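Local coordinates for malate dehydrogenase (PDB 1V9N), which catalyses the NAD-dependent interconversion of (S)-malate and oxaloacetate as a homodimer of the LDH2/MDH2 oxidoreductase family, at residues A112-I117 with E288-P292; V26-V32 with V64-I68. All blocks are in the same frame, centred on the assembly; numbering follows the deposited sequence.

Interaction 1: residues A112-I117 with E288-P292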
ATOM      1  N   ALA A 112     -16.323   8.456 -10.303  1.00 16.29           N
ATOM      2  CA  ALA A 112     -15.304   9.457  -9.998  1.00 16.43           C
ATOM      3  C   ALA A 112     -15.540  10.690 -10.871  1.00 17.43           C
ATOM      4  O   ALA A 112     -15.507  11.833 -10.405  1.00 16.71           O
ATOM      5  CB  ALA A 112     -13.904   8.875 -10.269  1.00 11.14           C
ATOM      6  N   LYS A 113     -15.780  10.446 -12.150  1.00 18.37           N
ATOM      7  CA  LYS A 113     -16.029  11.519 -13.097  1.00 21.46           C
ATOM      8  C   LYS A 113     -17.171  12.409 -12.606  1.00 22.77           C
ATOM      9  O   LYS A 113     -17.084  13.636 -12.662  1.00 22.36           O
ATOM     10  CB  LYS A 113     -16.371  10.910 -14.459  1.00 23.55           C
ATOM     11  CG  LYS A 113     -16.620  11.900 -15.586  1.00 29.63           C
ATOM     12  CD  LYS A 113     -16.639  11.166 -16.921  1.00 32.89           C
ATOM     13  CE  LYS A 113     -15.319  10.419 -17.125  1.00 36.28           C
ATOM     14  NZ  LYS A 113     -15.312   9.502 -18.299  1.00 37.90           N
ATOM     15  N   ASP A 114     -18.224  11.784 -12.092  1.00 24.32           N
ATOM     16  CA  ASP A 114     -19.397  12.515 -11.625  1.00 25.83           C
ATOM     17  C   ASP A 114     -19.348  13.072 -10.213  1.00 24.62           C
ATOM     18  O   ASP A 114     -20.014  14.067  -9.918  1.00 23.81           O
ATOM     19  CB  ASP A 114     -20.643  11.631 -11.758  1.00 27.24           C
ATOM     20  CG  ASP A 114     -20.810  11.068 -13.159  1.00 31.05           C
ATOM     21  OD1 ASP A 114     -20.283  11.688 -14.108  1.00 32.38           O
ATOM     22  OD2 ASP A 114     -21.470  10.015 -13.312  1.00 30.61           O
ATOM     23  N   THR A 115     -18.562  12.452  -9.338  1.00 22.49           N
ATOM     24  CA  THR A 115     -18.501  12.895  -7.948  1.00 20.56           C
ATOM     25  C   THR A 115     -17.099  13.217  -7.441  1.00 19.87           C
ATOM     26  O   THR A 115     -16.942  13.810  -6.369  1.00 17.31           O
ATOM     27  CB  THR A 115     -19.072  11.816  -7.021  1.00 21.53           C
ATOM     28  OG1 THR A 115     -18.162  10.707  -6.979  1.00 19.65           O
ATOM     29  CG2 THR A 115     -20.422  11.328  -7.540  1.00 18.69           C
ATOM     30  N   GLY A 116     -16.087  12.817  -8.202  1.00 17.93           N
ATOM     31  CA  GLY A 116     -14.720  13.053  -7.782  1.00 16.19           C
ATOM     32  C   GLY A 116     -14.076  11.763  -7.296  1.00 16.47           C
ATOM     33  O   GLY A 116     -12.876  11.564  -7.476  1.00 15.17           O
ATOM     34  N   ILE A 117     -14.878  10.881  -6.702  1.00 15.03           N
ATOM     35  CA  ILE A 117     -14.376   9.607  -6.177  1.00 16.80           C
ATOM     36  C   ILE A 117     -15.204   8.402  -6.613  1.00 17.77           C
ATOM     37  O   ILE A 117     -16.424   8.484  -6.724  1.00 18.49           O
ATOM     38  CB  ILE A 117     -14.352   9.592  -4.625  1.00 17.58           C
ATOM     39  CG1 ILE A 117     -13.477  10.732  -4.096  1.00 20.01           C
ATOM     40  CG2 ILE A 117     -13.802   8.248  -4.127  1.00 17.30           C
ATOM     41  CD1 ILE A 117     -12.014  10.592  -4.462  1.00 21.15           C
ATOM     42  N   GLU A 288      -9.117  16.126 -11.564  1.00 17.78           N
ATOM     43  CA  GLU A 288      -9.710  17.442 -11.838  1.00 18.99           C
ATOM     44  C   GLU A 288     -10.545  18.018 -10.684  1.00 18.87           C
ATOM     45  O   GLU A 288     -10.587  19.233 -10.489  1.00 18.90           O
ATOM     46  CB  GLU A 288     -10.562  17.365 -13.114  1.00 19.56           C
ATOM     47  CG  GLU A 288     -11.071  18.706 -13.659  1.00 19.93           C
ATOM     48  CD  GLU A 288      -9.969  19.601 -14.212  1.00 21.61           C
ATOM     49  OE1 GLU A 288      -8.832  19.120 -14.416  1.00 22.05           O
ATOM     50  OE2 GLU A 288     -10.244  20.794 -14.457  1.00 22.76           O
ATOM     51  N   HIS A 289     -11.215  17.151  -9.930  1.00 18.61           N
ATOM     52  CA  HIS A 289     -12.027  17.592  -8.797  1.00 16.93           C
ATOM     53  C   HIS A 289     -11.151  18.150  -7.673  1.00 17.33           C
ATOM     54  O   HIS A 289     -11.641  18.838  -6.779  1.00 17.27           O
ATOM     55  CB  HIS A 289     -12.860  16.432  -8.238  1.00 18.31           C
ATOM     56  CG  HIS A 289     -14.170  16.223  -8.938  1.00 17.25           C
ATOM     57  ND1 HIS A 289     -14.284  15.531 -10.124  1.00 16.95           N
ATOM     58  CD2 HIS A 289     -15.426  16.618  -8.611  1.00 16.61           C
ATOM     59  CE1 HIS A 289     -15.553  15.507 -10.499  1.00 17.14           C
ATOM     60  NE2 HIS A 289     -16.265  16.160  -9.597  1.00 17.05           N
ATOM     61  N   PHE A 290      -9.858  17.843  -7.718  1.00 16.18           N
ATOM     62  CA  PHE A 290      -8.922  18.306  -6.699  1.00 16.53           C
ATOM     63  C   PHE A 290      -8.077  19.476  -7.186  1.00 17.75           C
ATOM     64  O   PHE A 290      -8.087  20.545  -6.579  1.00 18.86           O
ATOM     65  CB  PHE A 290      -8.018  17.151  -6.261  1.00 16.48           C
ATOM     66  CG  PHE A 290      -8.714  16.138  -5.405  1.00 14.62           C
ATOM     67  CD1 PHE A 290      -8.584  16.174  -4.020  1.00 15.59           C
ATOM     68  CD2 PHE A 290      -9.517  15.160  -5.978  1.00 16.31           C
ATOM     69  CE1 PHE A 290      -9.242  15.247  -3.220  1.00 14.82           C
ATOM     70  CE2 PHE A 290     -10.184  14.227  -5.183  1.00 18.67           C
ATOM     71  CZ  PHE A 290     -10.043  14.274  -3.799  1.00 16.80           C
ATOM     72  N   ILE A 291      -7.334  19.268  -8.268  1.00 18.82           N
ATOM     73  CA  ILE A 291      -6.505  20.328  -8.838  1.00 19.99           C
ATOM     74  C   ILE A 291      -6.524  20.191 -10.353  1.00 20.44           C
ATOM     75  O   ILE A 291      -6.907  19.147 -10.877  1.00 20.66           O
ATOM     76  CB  ILE A 291      -5.036  20.243  -8.345  1.00 20.28           C
ATOM     77  CG1 ILE A 291      -4.403  18.925  -8.802  1.00 19.43           C
ATOM     78  CG2 ILE A 291      -4.990  20.362  -6.820  1.00 20.33           C
ATOM     79  CD1 ILE A 291      -2.899  18.876  -8.602  1.00 19.25           C
ATOM     80  N   PRO A 292      -6.128  21.248 -11.084  1.00 21.72           N
ATOM     81  CA  PRO A 292      -6.144  21.115 -12.543  1.00 21.03           C
ATOM     82  C   PRO A 292      -5.285  19.935 -12.979  1.00 21.93           C
ATOM     83  O   PRO A 292      -4.155  19.771 -12.507  1.00 21.47           O
ATOM     84  CB  PRO A 292      -5.593  22.457 -13.015  1.00 22.82           C
ATOM     85  CG  PRO A 292      -6.102  23.411 -11.955  1.00 22.26           C
ATOM     86  CD  PRO A 292      -5.830  22.635 -10.678  1.00 20.70           C
TER
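His289 lays its imidazole across the C-terminal end of helix 97-115, where the chain turns into strand 117-125. With chi1 at m (-86°) and chi2 at 82°, one face of the ring covers Gly116: its CA lies 3.5 Å from the ring centroid, 15° off the normal, a CH-pi contact in which Gly116 CA and His289 CG are 3.4 Å apart. Thr115 C sits over the same face, 3.7 Å from His289 NE2, while Lys113 O meets the ring edge at 3.2 Å from His289 CE1. His289 ND1 is hydrogen-bonded to the Asp286 side chain, and the Asp286 backbone to that of Gly116. Gly116 has phi 106°, and an ideal CB would stand only 3.1 Å from His289 CG, so both the turn and the ring over it call for glycine. The CA-to-CB bond of Thr115 points away from 288-292; with chi1 in p, Thr115 OG1 accepts a weak hydrogen bond from Ile117 N (3.3 Å) and is hydrogen-bonded to Ser86. One residue on, Ile117 is m,m and its CD1 lies 4.1 Å from Phe290 CE2, at the ring edge; Phe290, also m in chi1, meets Tyr87 of the second subunit. The arrangement is a helix C-terminus ended by a positive-phi glycine covered by a histidine ring, at the turn from helix 97-115 into strand 117-125 of the mixed sheet, at the dimer interface.

Interaction 2: residues V26-V32 with V64-I68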
ATOM      1  N   VAL A  26      -9.672 -18.881 -29.748  1.00 23.01           N
ATOM      2  CA  VAL A  26      -9.865 -19.926 -28.754  1.00 24.16           C
ATOM      3  C   VAL A  26     -11.053 -19.632 -27.840  1.00 23.28           C
ATOM      4  O   VAL A  26     -11.935 -20.473 -27.660  1.00 23.78           O
ATOM      5  CB  VAL A  26      -8.602 -20.095 -27.880  1.00 23.72           C
ATOM      6  CG1 VAL A  26      -8.859 -21.113 -26.774  1.00 24.43           C
ATOM      7  CG2 VAL A  26      -7.428 -20.528 -28.737  1.00 24.57           C
ATOM      8  N   LEU A  27     -11.078 -18.428 -27.276  1.00 21.98           N
ATOM      9  CA  LEU A  27     -12.142 -18.041 -26.358  1.00 22.37           C
ATOM     10  C   LEU A  27     -13.532 -18.017 -26.982  1.00 20.88           C
ATOM     11  O   LEU A  27     -14.487 -18.493 -26.368  1.00 21.62           O
ATOM     12  CB  LEU A  27     -11.820 -16.683 -25.721  1.00 21.06           C
ATOM     13  CG  LEU A  27     -10.554 -16.667 -24.850  1.00 23.28           C
ATOM     14  CD1 LEU A  27     -10.330 -15.266 -24.307  1.00 20.59           C
ATOM     15  CD2 LEU A  27     -10.691 -17.666 -23.693  1.00 23.21           C
ATOM     16  N   THR A  28     -13.660 -17.467 -28.187  1.00 20.14           N
ATOM     17  CA  THR A  28     -14.967 -17.422 -28.829  1.00 20.63           C
ATOM     18  C   THR A  28     -15.421 -18.827 -29.223  1.00 20.05           C
ATOM     19  O   THR A  28     -16.609 -19.120 -29.205  1.00 21.69           O
ATOM     20  CB  THR A  28     -14.975 -16.493 -30.070  1.00 19.76           C
ATOM     21  OG1 THR A  28     -13.910 -16.847 -30.963  1.00 22.30           O
ATOM     22  CG2 THR A  28     -14.816 -15.043 -29.630  1.00 20.56           C
ATOM     23  N   LYS A  29     -14.471 -19.691 -29.566  1.00 21.04           N
ATOM     24  CA  LYS A  29     -14.780 -21.078 -29.931  1.00 22.66           C
ATOM     25  C   LYS A  29     -15.359 -21.808 -28.710  1.00 22.25           C
ATOM     26  O   LYS A  29     -16.129 -22.758 -28.846  1.00 22.48           O
ATOM     27  CB  LYS A  29     -13.510 -21.800 -30.397  1.00 22.49           C
ATOM     28  CG  LYS A  29     -13.717 -23.264 -30.803  1.00 24.95           C
ATOM     29  CD  LYS A  29     -14.557 -23.378 -32.064  1.00 26.44           C
ATOM     30  CE  LYS A  29     -14.757 -24.831 -32.475  1.00 28.27           C
ATOM     31  NZ  LYS A  29     -15.596 -24.936 -33.694  1.00 31.61           N
ATOM     32  N   LEU A  30     -14.982 -21.352 -27.518  1.00 21.37           N
ATOM     33  CA  LEU A  30     -15.462 -21.955 -26.276  1.00 21.58           C
ATOM     34  C   LEU A  30     -16.759 -21.311 -25.781  1.00 19.73           C
ATOM     35  O   LEU A  30     -17.253 -21.641 -24.707  1.00 19.62           O
ATOM     36  CB  LEU A  30     -14.384 -21.859 -25.191  1.00 21.09           C
ATOM     37  CG  LEU A  30     -13.173 -22.779 -25.356  1.00 23.71           C
ATOM     38  CD1 LEU A  30     -12.040 -22.326 -24.452  1.00 22.85           C
ATOM     39  CD2 LEU A  30     -13.582 -24.215 -25.034  1.00 24.75           C
ATOM     40  N   GLY A  31     -17.303 -20.384 -26.562  1.00 19.94           N
ATOM     41  CA  GLY A  31     -18.552 -19.749 -26.183  1.00 19.92           C
ATOM     42  C   GLY A  31     -18.461 -18.390 -25.510  1.00 20.79           C
ATOM     43  O   GLY A  31     -19.486 -17.832 -25.109  1.00 21.31           O
ATOM     44  N   VAL A  32     -17.253 -17.852 -25.375  1.00 20.11           N
ATOM     45  CA  VAL A  32     -17.082 -16.546 -24.746  1.00 21.01           C
ATOM     46  C   VAL A  32     -17.492 -15.458 -25.734  1.00 22.46           C
ATOM     47  O   VAL A  32     -16.995 -15.422 -26.859  1.00 22.03           O
ATOM     48  CB  VAL A  32     -15.607 -16.299 -24.335  1.00 21.16           C
ATOM     49  CG1 VAL A  32     -15.457 -14.901 -23.723  1.00 21.74           C
ATOM     50  CG2 VAL A  32     -15.157 -17.358 -23.338  1.00 20.38           C
ATOM     51  N   VAL A  64      -9.025 -21.614 -20.049  1.00 21.07           N
ATOM     52  CA  VAL A  64      -9.650 -22.623 -20.903  1.00 21.36           C
ATOM     53  C   VAL A  64     -10.224 -23.741 -20.034  1.00 21.32           C
ATOM     54  O   VAL A  64     -11.384 -24.108 -20.172  1.00 21.26           O
ATOM     55  CB  VAL A  64      -8.632 -23.246 -21.895  1.00 20.18           C
ATOM     56  CG1 VAL A  64      -9.220 -24.509 -22.528  1.00 20.08           C
ATOM     57  CG2 VAL A  64      -8.275 -22.238 -22.977  1.00 18.86           C
ATOM     58  N   ASP A  65      -9.404 -24.279 -19.134  1.00 22.51           N
ATOM     59  CA  ASP A  65      -9.860 -25.354 -18.256  1.00 23.29           C
ATOM     60  C   ASP A  65     -11.037 -24.905 -17.393  1.00 22.06           C
ATOM     61  O   ASP A  65     -11.967 -25.671 -17.152  1.00 20.75           O
ATOM     62  CB  ASP A  65      -8.724 -25.839 -17.354  1.00 25.11           C
ATOM     63  CG  ASP A  65      -7.638 -26.569 -18.126  1.00 31.22           C
ATOM     64  OD1 ASP A  65      -7.944 -27.125 -19.206  1.00 32.08           O
ATOM     65  OD2 ASP A  65      -6.482 -26.601 -17.647  1.00 32.78           O
ATOM     66  N   GLY A  66     -10.986 -23.662 -16.926  1.00 21.96           N
ATOM     67  CA  GLY A  66     -12.065 -23.149 -16.099  1.00 21.59           C
ATOM     68  C   GLY A  66     -13.360 -23.044 -16.877  1.00 18.17           C
ATOM     69  O   GLY A  66     -14.437 -23.289 -16.344  1.00 21.29           O
ATOM     70  N   ILE A  67     -13.259 -22.683 -18.149  1.00 18.72           N
ATOM     71  CA  ILE A  67     -14.441 -22.553 -18.992  1.00 18.46           C
ATOM     72  C   ILE A  67     -15.045 -23.931 -19.259  1.00 18.78           C
ATOM     73  O   ILE A  67     -16.257 -24.133 -19.150  1.00 16.64           O
ATOM     74  CB  ILE A  67     -14.078 -21.872 -20.329  1.00 18.25           C
ATOM     75  CG1 ILE A  67     -13.835 -20.377 -20.086  1.00 20.62           C
ATOM     76  CG2 ILE A  67     -15.183 -22.096 -21.356  1.00 17.22           C
ATOM     77  CD1 ILE A  67     -13.248 -19.637 -21.283  1.00 20.44           C
ATOM     78  N   ILE A  68     -14.184 -24.880 -19.597  1.00 18.95           N
ATOM     79  CA  ILE A  68     -14.619 -26.240 -19.878  1.00 18.98           C
ATOM     80  C   ILE A  68     -15.205 -26.929 -18.639  1.00 19.51           C
ATOM     81  O   ILE A  68     -16.161 -27.699 -18.745  1.00 20.06           O
ATOM     82  CB  ILE A  68     -13.437 -27.065 -20.445  1.00 18.68           C
ATOM     83  CG1 ILE A  68     -13.112 -26.568 -21.857  1.00 20.67           C
ATOM     84  CG2 ILE A  68     -13.766 -28.557 -20.424  1.00 18.39           C
ATOM     85  CD1 ILE A  68     -11.882 -27.217 -22.486  1.00 21.96           C
TER
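Leu30 overlaps three residues of helix 60-69: its CD1 lies 4.0 Å from Val64 CG2, its CB 3.9 Å from Ile67 CG2 and its CD2 4.0 Å from Ile68 CG1. Ile67 answers from the other side, its CA-to-CB bond directed toward 26-32, and its CD1 reaches Val32 CG2 at 3.6 Å and Leu27 CD2 at 4.0 Å. Leu30 and Ile67 thus interlock, each burying 75 Å² of the 261 Å² shared. Helix 16-29 ends in a Schellman motif, which places Val32 beside Leu27: Gly31, with phi 98°, ends the helix, and Val32 N bonds back to Leu27 O at 3.0 Å while Gly31 N bonds to Thr28 O at 3.0 Å. At the other end of the contact Val26, with chi1 at t, sets CG1 4.0 Å from Val64 CG2. No hydrogen bond joins the segments. Helix 342-355 packs on Val26 and Leu30, and helix 34-49 on Leu27 and Val32.

In the fold
Interaction 2 comes first along the chain and closes before interaction 1 opens. Their centres are 39 Å apart and their nearest atoms about 25 Å, so they do not touch, although both belong to the malate/L-lactate dehydrogenase fold. Interaction 2 belongs to the helical part, joining helices 16-29 and 60-69 beside helices 34-49 and 342-355. Interaction 1 lies at the ends of two neighbouring strands of the mixed sheet: helix 97-115 runs into strand 117-125, which pairs with strand 278-285, and the loop after the latter leads to helix 293-308. The second subunit reaches only interaction 1, so one contact lies at the dimer interface while the other packs two helices of one subunit against each other.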